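Local coordinates for protein CupA (Streptococcus pneumoniae, PDB 4F2E) that binds copper(I) through a cupredoxin fold and probably acts as a copper chaperone in bacterial copper resistance, at residues P36-F41 against V71-P76. Numbering follows the deposited sequence.
Sequences PARIVF and VVEITP
Ile39 and Val72 form an antiparallel hydrogen-bonded pair: the N of Ile39 reaches the O of Val72 at 2.9 Å, and the N of Val72 returns a bond to the O of Ile39. At the next such pair the exchange is uneven. Ala37 N lies 2.7 Å from Ile74 O, whereas Ile74 N to Ala37 O is weak at 3.3 Å; that carbonyl also accepts from a water, which weakly reaches Glu73 OE2, and meets the CA-H of Glu73. On the inner face, the CD1 atoms of Ile39 and Ile74 touch at 4.0 Å, while CG2 of Val72, anti to its carbonyl carbon, meets Phe41 CE1 at 3.7 Å. Strand pairing of this kind builds one sheet of the cupredoxin sandwich, and these apolar groups face its core, where Ile53 and Phe55 of strand 52-55 and Met95 of strand 92-97 cover them. The other face is more open. There Val71 CG1 sits over one face of the Arg38 guanidinium, 3.8 Å from NH1. A salt bridge from Arg38 NE to Glu15 of strand 13-20, which pairs with the other edge of strand 37-43, anchors that group.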
# COMPACT_ATOMS: atom_id res chain seq x y z
N PRO A 36 12.49 -1.99 -5.72
CA PRO A 36 11.78 -0.73 -5.48
C PRO A 36 10.30 -0.86 -5.83
O PRO A 36 9.97 -1.40 -6.88
CB PRO A 36 12.48 0.24 -6.44
CG PRO A 36 13.85 -0.32 -6.60
CD PRO A 36 13.68 -1.81 -6.58
N ALA A 37 9.44 -0.38 -4.95
CA ALA A 37 8.00 -0.59 -5.10
C ALA A 37 7.21 0.70 -5.27
O ALA A 37 7.54 1.73 -4.69
CB ALA A 37 7.45 -1.39 -3.92
N ARG A 38 6.17 0.61 -6.10
CA ARG A 38 5.17 1.65 -6.26
C ARG A 38 3.84 1.06 -5.83
O ARG A 38 3.34 0.12 -6.45
CB ARG A 38 5.07 2.07 -7.73
CG ARG A 38 6.23 2.91 -8.24
CD ARG A 38 6.20 3.03 -9.76
NE ARG A 38 4.86 3.33 -10.27
CZ ARG A 38 4.31 4.54 -10.29
NH1 ARG A 38 4.98 5.58 -9.81
NH2 ARG A 38 3.09 4.71 -10.78
N ILE A 39 3.29 1.59 -4.75
CA ILE A 39 1.97 1.18 -4.29
C ILE A 39 1.04 2.34 -4.59
O ILE A 39 1.09 3.38 -3.93
CB ILE A 39 1.98 0.81 -2.80
CG1 ILE A 39 3.13 -0.17 -2.51
CG2 ILE A 39 0.65 0.20 -2.39
CD1 ILE A 39 3.33 -0.47 -1.04
N VAL A 40 0.22 2.16 -5.62
CA VAL A 40 -0.57 3.25 -6.17
C VAL A 40 -1.97 3.26 -5.57
O VAL A 40 -2.79 2.39 -5.87
CB VAL A 40 -0.67 3.13 -7.70
CG1 VAL A 40 -1.38 4.34 -8.28
CG2 VAL A 40 0.72 2.97 -8.30
N PHE A 41 -2.23 4.24 -4.71
CA PHE A 41 -3.53 4.36 -4.08
C PHE A 41 -4.45 5.25 -4.90
O PHE A 41 -4.16 6.43 -5.11
CB PHE A 41 -3.39 4.90 -2.65
CG PHE A 41 -2.78 3.92 -1.70
CD1 PHE A 41 -1.40 3.80 -1.60
CD2 PHE A 41 -3.58 3.09 -0.93
CE1 PHE A 41 -0.84 2.89 -0.73
CE2 PHE A 41 -3.01 2.18 -0.06
CZ PHE A 41 -1.64 2.08 0.04
N VAL A 71 1.06 7.80 -4.99
CA VAL A 71 1.97 6.66 -4.97
C VAL A 71 2.85 6.63 -3.73
O VAL A 71 3.61 7.57 -3.46
CB VAL A 71 2.87 6.65 -6.22
CG1 VAL A 71 3.76 5.41 -6.21
CG2 VAL A 71 2.03 6.68 -7.48
N VAL A 72 2.74 5.55 -2.97
CA VAL A 72 3.66 5.27 -1.89
C VAL A 72 4.85 4.52 -2.47
O VAL A 72 4.69 3.47 -3.09
CB VAL A 72 3.00 4.43 -0.78
CG1 VAL A 72 4.04 3.92 0.20
CG2 VAL A 72 1.94 5.25 -0.07
N GLU A 73 6.05 5.06 -2.28
CA GLU A 73 7.25 4.41 -2.76
C GLU A 73 8.09 3.91 -1.59
O GLU A 73 8.45 4.68 -0.70
CB GLU A 73 8.07 5.35 -3.65
CG GLU A 73 7.30 5.80 -4.88
CD GLU A 73 8.13 6.69 -5.77
OE1 GLU A 73 8.02 7.93 -5.63
OE2 GLU A 73 8.87 6.16 -6.62
N ILE A 74 8.38 2.61 -1.60
CA ILE A 74 9.24 2.00 -0.60
C ILE A 74 10.10 0.95 -1.29
O ILE A 74 9.76 0.46 -2.36
CB ILE A 74 8.42 1.31 0.52
CG1 ILE A 74 7.49 0.24 -0.06
CG2 ILE A 74 7.63 2.34 1.32
CD1 ILE A 74 6.76 -0.58 0.99
N THR A 75 11.23 0.62 -0.68
CA THR A 75 12.06 -0.49 -1.16
C THR A 75 12.28 -1.45 0.00
O THR A 75 13.17 -1.25 0.82
CB THR A 75 13.41 -0.01 -1.72
OG1 THR A 75 13.18 0.91 -2.79
CG2 THR A 75 14.23 -1.19 -2.23
N PRO A 76 11.45 -2.50 0.08
CA PRO A 76 11.49 -3.40 1.23
C PRO A 76 12.67 -4.36 1.18
O PRO A 76 12.67 -5.29 0.37
CB PRO A 76 10.17 -4.17 1.11
CG PRO A 76 9.88 -4.18 -0.35
CD PRO A 76 10.40 -2.87 -0.89
O HOH W 1 9.87 3.13 -5.58